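Local coordinates for protein nucleoside-triphosphatase THEP1 (Aquifex aeolicus, PDB 1YE8) that hydrolyses nucleoside triphosphates (ATP, GTP, CTP, TTP and UTP) to the diphosphate and phosphate, and shows no kinase activity, at residues K26-E34 and F80-A91; R44-T52 and K57-T65. All coordinates share one frame; numbering follows the deposited sequence.

Interaction 1: K26-E34 and F80-A91; sequences KRAIGFWTE and FEELAIPILERA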
loop_
_atom_site.group_PDB
_atom_site.type_symbol
_atom_site.label_atom_id
_atom_site.label_comp_id
_atom_site.label_asym_id
_atom_site.label_seq_id
_atom_site.Cartn_x
_atom_site.Cartn_y
_atom_site.Cartn_z
ATOM N N LYS A 26 -2.286 9.379 14.408
ATOM C CA LYS A 26 -3.705 9.215 14.125
ATOM C C LYS A 26 -4.071 9.747 12.740
ATOM O O LYS A 26 -5.192 9.541 12.264
ATOM C CB LYS A 26 -4.544 9.902 15.214
ATOM C CG LYS A 26 -4.464 9.225 16.584
ATOM C CD LYS A 26 -5.263 10.020 17.606
ATOM C CE LYS A 26 -5.464 9.244 18.903
ATOM N NZ LYS A 26 -4.855 9.956 20.066
ATOM N N ARG A 27 -3.131 10.409 12.070
ATOM C CA ARG A 27 -3.386 10.880 10.708
ATOM C C ARG A 27 -3.415 9.732 9.700
ATOM O O ARG A 27 -4.036 9.861 8.646
ATOM C CB ARG A 27 -2.312 11.866 10.270
ATOM C CG ARG A 27 -2.356 13.202 11.002
ATOM C CD ARG A 27 -1.119 14.048 10.732
ATOM N NE ARG A 27 -1.110 14.510 9.347
ATOM C CZ ARG A 27 -0.102 15.159 8.784
ATOM N NH1 ARG A 27 0.982 15.438 9.499
ATOM N NH2 ARG A 27 -0.186 15.549 7.520
ATOM N N ALA A 28 -2.725 8.635 10.006
ATOM C CA ALA A 28 -2.540 7.550 9.045
ATOM C C ALA A 28 -3.644 6.515 9.179
ATOM O O ALA A 28 -3.877 6.007 10.280
ATOM C CB ALA A 28 -1.184 6.904 9.248
ATOM N N ILE A 29 -4.325 6.207 8.070
ATOM C CA ILE A 29 -5.378 5.176 8.075
ATOM C C ILE A 29 -5.202 4.291 6.843
ATOM O O ILE A 29 -5.141 4.799 5.719
ATOM C CB ILE A 29 -6.809 5.785 8.081
ATOM C CG1 ILE A 29 -6.986 6.878 9.148
ATOM C CG2 ILE A 29 -7.837 4.681 8.244
ATOM C CD1 ILE A 29 -8.232 7.796 8.902
ATOM N N GLY A 30 -5.134 2.977 7.036
ATOM C CA GLY A 30 -4.982 2.067 5.908
ATOM C C GLY A 30 -4.338 0.761 6.318
ATOM O O GLY A 30 -4.631 0.221 7.386
ATOM N N PHE A 31 -3.442 0.247 5.483
ATOM C CA PHE A 31 -2.818 -1.028 5.774
ATOM C C PHE A 31 -1.470 -1.148 5.117
ATOM O O PHE A 31 -1.167 -0.445 4.118
ATOM C CB PHE A 31 -3.737 -2.210 5.376
ATOM C CG PHE A 31 -3.872 -2.407 3.876
ATOM C CD1 PHE A 31 -2.913 -3.102 3.155
ATOM C CD2 PHE A 31 -4.953 -1.862 3.186
ATOM C CE1 PHE A 31 -3.032 -3.276 1.783
ATOM C CE2 PHE A 31 -5.068 -2.023 1.805
ATOM C CZ PHE A 31 -4.109 -2.740 1.110
ATOM N N TRP A 32 -0.690 -2.090 5.641
ATOM C CA TRP A 32 0.536 -2.529 4.994
ATOM C C TRP A 32 0.588 -4.045 4.943
ATOM O O TRP A 32 -0.320 -4.727 5.449
ATOM C CB TRP A 32 1.797 -1.926 5.647
ATOM C CG TRP A 32 1.985 -2.290 7.104
ATOM C CD1 TRP A 32 2.689 -3.350 7.607
ATOM C CD2 TRP A 32 1.439 -1.595 8.229
ATOM N NE1 TRP A 32 2.623 -3.348 8.982
ATOM C CE2 TRP A 32 1.859 -2.285 9.390
ATOM C CE3 TRP A 32 0.646 -0.447 8.377
ATOM C CZ2 TRP A 32 1.507 -1.861 10.690
ATOM C CZ3 TRP A 32 0.289 -0.039 9.668
ATOM C CH2 TRP A 32 0.730 -0.745 10.794
ATOM N N THR A 33 1.611 -4.568 4.278
ATOM C CA THR A 33 1.697 -6.001 4.022
ATOM C C THR A 33 3.050 -6.517 4.489
ATOM O O THR A 33 4.095 -6.056 4.017
ATOM C CB THR A 33 1.471 -6.271 2.517
ATOM O OG1 THR A 33 0.117 -5.932 2.175
ATOM C CG2 THR A 33 1.575 -7.772 2.192
ATOM N N GLU A 34 3.030 -7.440 5.444
ATOM C CA GLU A 34 4.258 -7.972 6.008
ATOM C C GLU A 34 4.490 -9.398 5.578
ATOM O O GLU A 34 3.550 -10.168 5.411
ATOM C CB GLU A 34 4.209 -7.910 7.527
ATOM C CG GLU A 34 4.410 -6.500 8.074
ATOM C CD GLU A 34 4.663 -6.456 9.573
ATOM O OE1 GLU A 34 5.013 -7.500 10.178
ATOM O OE2 GLU A 34 4.493 -5.360 10.157
ATOM N N PHE A 80 -8.023 -11.220 1.952
ATOM C CA PHE A 80 -7.451 -9.900 1.747
ATOM C C PHE A 80 -8.530 -8.827 1.893
ATOM O O PHE A 80 -8.366 -7.848 2.632
ATOM C CB PHE A 80 -6.781 -9.821 0.370
ATOM C CG PHE A 80 -6.324 -8.440 0.004
ATOM C CD1 PHE A 80 -5.224 -7.891 0.636
ATOM C CD2 PHE A 80 -6.983 -7.699 -0.967
ATOM C CE1 PHE A 80 -4.783 -6.590 0.329
ATOM C CE2 PHE A 80 -6.555 -6.408 -1.304
ATOM C CZ PHE A 80 -5.445 -5.860 -0.650
ATOM N N GLU A 81 -9.645 -9.019 1.193
ATOM C CA GLU A 81 -10.726 -8.035 1.162
ATOM C C GLU A 81 -11.349 -7.816 2.523
ATOM O O GLU A 81 -11.747 -6.701 2.842
ATOM C CB GLU A 81 -11.813 -8.463 0.170
ATOM C CG GLU A 81 -11.400 -8.293 -1.279
ATOM C CD GLU A 81 -12.431 -8.784 -2.292
ATOM O OE1 GLU A 81 -13.396 -9.489 -1.919
ATOM O OE2 GLU A 81 -12.250 -8.487 -3.482
ATOM N N GLU A 82 -11.411 -8.876 3.328
ATOM C CA GLU A 82 -12.022 -8.808 4.651
ATOM C C GLU A 82 -11.442 -7.658 5.468
ATOM O O GLU A 82 -12.169 -6.987 6.207
ATOM C CB GLU A 82 -11.810 -10.133 5.388
ATOM C CG GLU A 82 -12.609 -10.272 6.670
ATOM C CD GLU A 82 -12.397 -11.609 7.348
ATOM O OE1 GLU A 82 -12.149 -12.606 6.635
ATOM O OE2 GLU A 82 -12.481 -11.652 8.600
ATOM N N LEU A 83 -10.131 -7.436 5.344
ATOM C CA LEU A 83 -9.451 -6.377 6.079
ATOM C C LEU A 83 -9.207 -5.144 5.216
ATOM O O LEU A 83 -9.379 -4.028 5.690
ATOM C CB LEU A 83 -8.121 -6.884 6.671
ATOM C CG LEU A 83 -8.223 -7.574 8.030
ATOM C CD1 LEU A 83 -9.070 -8.846 7.969
ATOM C CD2 LEU A 83 -6.828 -7.857 8.553
ATOM N N ALA A 84 -8.832 -5.340 3.953
ATOM C CA ALA A 84 -8.428 -4.211 3.103
ATOM C C ALA A 84 -9.581 -3.277 2.775
ATOM O O ALA A 84 -9.421 -2.063 2.799
ATOM C CB ALA A 84 -7.781 -4.693 1.812
ATOM N N ILE A 85 -10.738 -3.835 2.434
ATOM C CA ILE A 85 -11.799 -2.987 1.896
ATOM C C ILE A 85 -12.402 -2.061 2.963
ATOM O O ILE A 85 -12.484 -0.843 2.740
ATOM C CB ILE A 85 -12.855 -3.809 1.111
ATOM C CG1 ILE A 85 -12.173 -4.589 -0.029
ATOM C CG2 ILE A 85 -13.954 -2.874 0.567
ATOM C CD1 ILE A 85 -11.399 -3.734 -1.061
ATOM N N PRO A 86 -12.799 -2.583 4.127
ATOM C CA PRO A 86 -13.393 -1.674 5.108
ATOM C C PRO A 86 -12.404 -0.615 5.596
ATOM O O PRO A 86 -12.823 0.532 5.772
ATOM C CB PRO A 86 -13.889 -2.594 6.229
ATOM C CG PRO A 86 -13.293 -3.914 5.976
ATOM C CD PRO A 86 -12.896 -3.998 4.543
ATOM N N ILE A 87 -11.131 -0.950 5.791
ATOM C CA ILE A 87 -10.215 0.086 6.264
ATOM C C ILE A 87 -9.957 1.154 5.192
ATOM O O ILE A 87 -9.852 2.337 5.523
ATOM C CB ILE A 87 -8.902 -0.502 6.861
ATOM C CG1 ILE A 87 -8.188 0.558 7.710
ATOM C CG2 ILE A 87 -7.955 -1.003 5.789
ATOM C CD1 ILE A 87 -8.900 0.877 9.038
ATOM N N LEU A 88 -9.916 0.766 3.916
ATOM C CA LEU A 88 -9.738 1.776 2.867
ATOM C C LEU A 88 -10.992 2.609 2.649
ATOM O O LEU A 88 -10.889 3.800 2.369
ATOM C CB LEU A 88 -9.255 1.155 1.553
ATOM C CG LEU A 88 -7.798 0.671 1.524
ATOM C CD1 LEU A 88 -7.370 0.376 0.092
ATOM C CD2 LEU A 88 -6.806 1.643 2.171
ATOM N N GLU A 89 -12.176 2.006 2.776
ATOM C CA GLU A 89 -13.409 2.791 2.643
ATOM C C GLU A 89 -13.488 3.836 3.760
ATOM O O GLU A 89 -13.860 4.991 3.531
ATOM C CB GLU A 89 -14.656 1.899 2.659
ATOM C CG GLU A 89 -14.750 0.963 1.460
ATOM C CD GLU A 89 -15.378 1.562 0.216
ATOM O OE1 GLU A 89 -15.549 2.792 0.140
ATOM O OE2 GLU A 89 -15.683 0.784 -0.726
ATOM N N ARG A 90 -13.133 3.425 4.979
ATOM C CA ARG A 90 -13.053 4.359 6.102
ATOM C C ARG A 90 -12.000 5.442 5.849
ATOM O O ARG A 90 -12.269 6.636 6.024
ATOM C CB ARG A 90 -12.729 3.617 7.400
ATOM C CG ARG A 90 -12.460 4.529 8.562
ATOM C CD ARG A 90 -12.063 3.828 9.846
ATOM N NE ARG A 90 -11.382 4.808 10.667
ATOM C CZ ARG A 90 -10.546 4.544 11.638
ATOM N NH1 ARG A 90 -10.294 3.280 12.002
ATOM N NH2 ARG A 90 -9.970 5.567 12.260
ATOM N N ALA A 91 -10.805 5.021 5.430
ATOM C CA ALA A 91 -9.721 5.973 5.172
ATOM C C ALA A 91 -10.142 7.035 4.158
ATOM O O ALA A 91 -9.902 8.212 4.366
ATOM C CB ALA A 91 -8.474 5.254 4.696
#

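Interaction 2: R44-T52 and K57-T65; sequences RTGFRIITT and KIFSSKFFT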
loop_
_atom_site.group_PDB
_atom_site.type_symbol
_atom_site.label_atom_id
_atom_site.label_comp_id
_atom_site.label_asym_id
_atom_site.label_seq_id
_atom_site.Cartn_x
_atom_site.Cartn_y
_atom_site.Cartn_z
ATOM N N ARG A 44 10.499 -17.348 4.368
ATOM C CA ARG A 44 9.181 -16.721 3.957
ATOM C C ARG A 44 8.210 -17.734 3.350
ATOM O O ARG A 44 8.554 -18.455 2.408
ATOM C CB ARG A 44 9.380 -15.575 2.959
ATOM C CG ARG A 44 8.093 -14.810 2.650
ATOM C CD ARG A 44 8.279 -13.601 1.762
ATOM N NE ARG A 44 8.547 -13.979 0.378
ATOM C CZ ARG A 44 8.879 -13.134 -0.590
ATOM N NH1 ARG A 44 8.999 -11.834 -0.339
ATOM N NH2 ARG A 44 9.084 -13.588 -1.822
ATOM N N THR A 45 6.992 -17.758 3.892
ATOM C CA THR A 45 5.948 -18.672 3.417
ATOM C C THR A 45 4.676 -17.955 2.991
ATOM O O THR A 45 3.769 -18.577 2.464
ATOM C CB THR A 45 5.531 -19.653 4.524
ATOM O OG1 THR A 45 4.968 -18.914 5.614
ATOM C CG2 THR A 45 6.743 -20.389 5.133
ATOM N N GLY A 46 4.585 -16.660 3.244
ATOM C CA GLY A 46 3.376 -15.942 2.894
ATOM C C GLY A 46 3.426 -14.476 3.232
ATOM O O GLY A 46 4.498 -13.928 3.548
ATOM N N PHE A 47 2.247 -13.858 3.186
ATOM C CA PHE A 47 2.070 -12.426 3.403
ATOM C C PHE A 47 0.824 -12.156 4.228
ATOM O O PHE A 47 -0.227 -12.771 4.005
ATOM C CB PHE A 47 1.989 -11.680 2.068
ATOM C CG PHE A 47 3.211 -11.854 1.207
ATOM C CD1 PHE A 47 3.323 -12.951 0.357
ATOM C CD2 PHE A 47 4.264 -10.937 1.269
ATOM C CE1 PHE A 47 4.450 -13.130 -0.438
ATOM C CE2 PHE A 47 5.404 -11.115 0.477
ATOM C CZ PHE A 47 5.488 -12.215 -0.376
ATOM N N ARG A 48 0.944 -11.185 5.128
ATOM C CA ARG A 48 -0.090 -10.810 6.078
ATOM C C ARG A 48 -0.459 -9.345 5.876
ATOM O O ARG A 48 0.410 -8.487 5.843
ATOM C CB ARG A 48 0.435 -11.021 7.516
ATOM C CG ARG A 48 -0.622 -10.972 8.593
ATOM C CD ARG A 48 -0.093 -11.162 10.010
ATOM N NE ARG A 48 1.217 -11.799 10.065
ATOM C CZ ARG A 48 1.457 -13.037 10.507
ATOM N NH1 ARG A 48 0.477 -13.822 10.941
ATOM N NH2 ARG A 48 2.696 -13.493 10.514
ATOM N N ILE A 49 -1.742 -9.057 5.750
ATOM C CA ILE A 49 -2.199 -7.662 5.764
ATOM C C ILE A 49 -2.318 -7.230 7.223
ATOM O O ILE A 49 -2.820 -7.989 8.059
ATOM C CB ILE A 49 -3.543 -7.478 4.970
ATOM C CG1 ILE A 49 -4.035 -6.028 5.092
ATOM C CG2 ILE A 49 -4.604 -8.495 5.401
ATOM C CD1 ILE A 49 -5.132 -5.646 4.110
ATOM N N ILE A 50 -1.810 -6.041 7.541
ATOM C CA ILE A 50 -1.898 -5.480 8.886
ATOM C C ILE A 50 -2.479 -4.082 8.729
ATOM O O ILE A 50 -1.931 -3.278 7.977
ATOM C CB ILE A 50 -0.507 -5.424 9.548
ATOM C CG1 ILE A 50 0.102 -6.842 9.584
ATOM C CG2 ILE A 50 -0.625 -4.807 10.946
ATOM C CD1 ILE A 50 1.395 -7.002 10.389
ATOM N N THR A 51 -3.601 -3.795 9.386
ATOM C CA THR A 51 -4.175 -2.461 9.293
ATOM C C THR A 51 -3.622 -1.502 10.335
ATOM O O THR A 51 -2.983 -1.912 11.301
ATOM C CB THR A 51 -5.699 -2.463 9.369
ATOM O OG1 THR A 51 -6.090 -2.702 10.736
ATOM C CG2 THR A 51 -6.315 -3.594 8.505
ATOM N N THR A 52 -3.910 -0.220 10.155
ATOM C CA THR A 52 -3.560 0.778 11.151
ATOM C C THR A 52 -4.344 0.614 12.457
ATOM O O THR A 52 -4.038 1.323 13.421
ATOM C CB THR A 52 -3.789 2.181 10.599
ATOM O OG1 THR A 52 -5.061 2.232 9.935
ATOM C CG2 THR A 52 -2.729 2.533 9.535
ATOM N N LYS A 57 -4.243 -10.526 9.049
ATOM C CA LYS A 57 -4.677 -11.774 8.427
ATOM C C LYS A 57 -3.724 -12.198 7.329
ATOM O O LYS A 57 -3.355 -11.374 6.477
ATOM C CB LYS A 57 -6.084 -11.650 7.839
ATOM C CG LYS A 57 -6.663 -13.000 7.399
ATOM C CD LYS A 57 -8.158 -12.934 7.135
ATOM C CE LYS A 57 -8.944 -12.650 8.384
ATOM N NZ LYS A 57 -8.857 -13.762 9.360
ATOM N N ILE A 58 -3.341 -13.476 7.329
ATOM C CA ILE A 58 -2.588 -14.036 6.211
ATOM C C ILE A 58 -3.533 -14.179 5.027
ATOM O O ILE A 58 -4.545 -14.882 5.103
ATOM C CB ILE A 58 -1.958 -15.410 6.554
ATOM C CG1 ILE A 58 -0.928 -15.242 7.677
ATOM C CG2 ILE A 58 -1.296 -16.014 5.304
ATOM C CD1 ILE A 58 -0.331 -16.569 8.197
ATOM N N PHE A 59 -3.214 -13.505 3.925
ATOM C CA PHE A 59 -4.035 -13.603 2.722
ATOM C C PHE A 59 -3.339 -14.259 1.533
ATOM O O PHE A 59 -3.966 -14.514 0.518
ATOM C CB PHE A 59 -4.572 -12.219 2.315
ATOM C CG PHE A 59 -3.518 -11.278 1.739
ATOM C CD1 PHE A 59 -2.761 -10.467 2.578
ATOM C CD2 PHE A 59 -3.323 -11.190 0.370
ATOM C CE1 PHE A 59 -1.795 -9.581 2.058
ATOM C CE2 PHE A 59 -2.346 -10.321 -0.162
ATOM C CZ PHE A 59 -1.586 -9.511 0.697
ATOM N N SER A 60 -2.043 -14.528 1.651
ATOM C CA SER A 60 -1.315 -15.192 0.586
ATOM C C SER A 60 -0.317 -16.120 1.239
ATOM O O SER A 60 0.376 -15.717 2.166
ATOM C CB SER A 60 -0.589 -14.158 -0.269
ATOM O OG SER A 60 0.214 -14.778 -1.253
ATOM N N SER A 61 -0.251 -17.366 0.776
ATOM C CA SER A 61 0.614 -18.351 1.423
ATOM C C SER A 61 0.970 -19.478 0.472
ATOM O O SER A 61 0.157 -19.867 -0.368
ATOM C CB SER A 61 -0.070 -18.953 2.667
ATOM O OG SER A 61 0.740 -19.951 3.303
ATOM N N LYS A 62 2.179 -20.010 0.641
ATOM C CA LYS A 62 2.568 -21.267 -0.001
ATOM C C LYS A 62 1.650 -22.439 0.389
ATOM O O LYS A 62 1.568 -23.407 -0.358
ATOM C CB LYS A 62 4.038 -21.590 0.290
ATOM C CG LYS A 62 4.980 -20.546 -0.294
ATOM C CD LYS A 62 6.432 -20.934 -0.193
ATOM C CE LYS A 62 7.257 -19.896 -0.892
ATOM N NZ LYS A 62 8.545 -20.419 -1.379
ATOM N N PHE A 63 0.955 -22.346 1.527
ATOM C CA PHE A 63 0.025 -23.410 1.920
ATOM C C PHE A 63 -1.361 -23.259 1.315
ATOM O O PHE A 63 -2.165 -24.200 1.373
ATOM C CB PHE A 63 -0.155 -23.448 3.440
ATOM C CG PHE A 63 1.092 -23.747 4.218
ATOM C CD1 PHE A 63 1.763 -24.965 4.066
ATOM C CD2 PHE A 63 1.568 -22.830 5.154
ATOM C CE1 PHE A 63 2.914 -25.243 4.812
ATOM C CE2 PHE A 63 2.720 -23.098 5.909
ATOM C CZ PHE A 63 3.392 -24.308 5.739
ATOM N N PHE A 64 -1.677 -22.091 0.759
ATOM C CA PHE A 64 -3.037 -21.853 0.283
ATOM C C PHE A 64 -3.271 -22.394 -1.106
ATOM O O PHE A 64 -2.557 -22.036 -2.058
ATOM C CB PHE A 64 -3.346 -20.352 0.223
ATOM C CG PHE A 64 -3.566 -19.680 1.553
ATOM C CD1 PHE A 64 -3.551 -20.371 2.763
ATOM C CD2 PHE A 64 -3.793 -18.299 1.576
ATOM C CE1 PHE A 64 -3.748 -19.710 3.972
ATOM C CE2 PHE A 64 -4.013 -17.632 2.764
ATOM C CZ PHE A 64 -3.992 -18.326 3.977
ATOM N N THR A 65 -4.298 -23.225 -1.240
ATOM C CA THR A 65 -4.767 -23.618 -2.547
ATOM C C THR A 65 -5.591 -22.485 -3.162
ATOM O O THR A 65 -6.539 -21.999 -2.538
ATOM C CB THR A 65 -5.612 -24.876 -2.398
ATOM O OG1 THR A 65 -4.762 -25.929 -1.919
ATOM C CG2 THR A 65 -6.139 -25.331 -3.765
HETATM O O HOH W 1 9.577 -20.782 1.478
HETATM O O HOH W 2 2.071 -18.697 5.334
#

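Interaction 1: K26-E34 and F80-A91
Ile29, Gly30 and Phe31 pack against Ala84, Ile87, Leu88 and Ala91 in a buried, apolar strand-on-helix contact, in which helix 77-97 packs over the corner where the chain leaves the parallel sheet at strand 28-29 and enters the antiparallel sheet at strand 31-36. No hydrogen bond joins the two segments. Ile29 uses its CG2 branch, anti to the backbone N: CG2 lies 3.6 Å from Ala91 CB, meets Ile87 CD1, and sits over one face of the Arg90 guanidinium, whose NE pairs with Glu94. At Gly30 the helix comes close to bare backbone, Ile87 CG1 lying 3.6 Å from Gly30 O. The backbone angles of Gly30 (155/-140°) make the corner that joins the two sheets of this P-loop NTPase, described as a variation of the RecA fold. Beyond it the Phe31 ring lies against side chains of the helix. Leu88 CD1 touches its edge at Phe31 CE2, 3.7 Å away, and Ile87 CG2 borders the same ring near its plane; Ala84 CB approaches Phe31 CE2 obliquely at 3.8 Å. Phe80 meets the ring in an offset edge-to-face stack, its edge toward the Phe31 face, with centroids 5.7 Å apart and planes at 85°.

Interaction 2: R44-T52 and K57-T65
Phe47 and Ser60 form a hydrogen-bonded antiparallel pair in the hairpin of strands 46-51 and 56-61, though only one of their two bonds is strong: Phe47 N donates to Ser60 O at 2.8 Å, whereas Ser60 N reaches Phe47 O weakly. Phe59 N also donates to Phe47 O, at 3.1 Å, so one carbonyl faces two consecutive amides. This is a classic beta bulge, and it shifts the register by one residue within the antiparallel sheet that accompanies the parallel core of this P-loop NTPase. Past the bulge Ile49 and Lys57 exchange both bonds, Ile49 N to Lys57 O at 2.9 Å and Lys57 N to Ile49 O at 3.1 Å. At the other end Lys62 N donates to Thr45 O at 2.8 Å. Ser61 OG accepts from Phe63 N in an ST turn; one water links this hydroxyl to Thr45 OG1, while another donates to Arg44 O and accepts from Lys62 NZ. On the sheet face that carries Phe47 and Ile49, a chi1 of 72° turns the Phe59 ring edge to Ile49 N and sets Phe59 CD1 3.9 Å from Ile49 CG2. Ile58 CG1 lies over one face of the Arg48 guanidinium, 3.8 Å from Arg48 NH1.

How the interactions relate
From the N terminus, strand 2-6, the P-loop and helix 13-24 come first; the chain then runs through residues 26-34, turning from the parallel sheet into strand 31-36. Strand 46-51 follows antiparallel beside it, and strand 56-61 returns at once, so interaction 2 closes a short hairpin. Only later, with helix 77-97, does interaction 1 close its longer loop, inside which interaction 2 is wholly nested. The two meet along the shared sheet: Glu34 O probably accepts from Arg48 N (2.8 Å) and Trp32 O from Ile50 N (2.9 Å). The helix also reaches the antiparallel sheet through Ala84 against Ile49 and Phe80 against Phe59, and the parallel sheet through Ile29 and through Leu88 on Ile103 and Ile105.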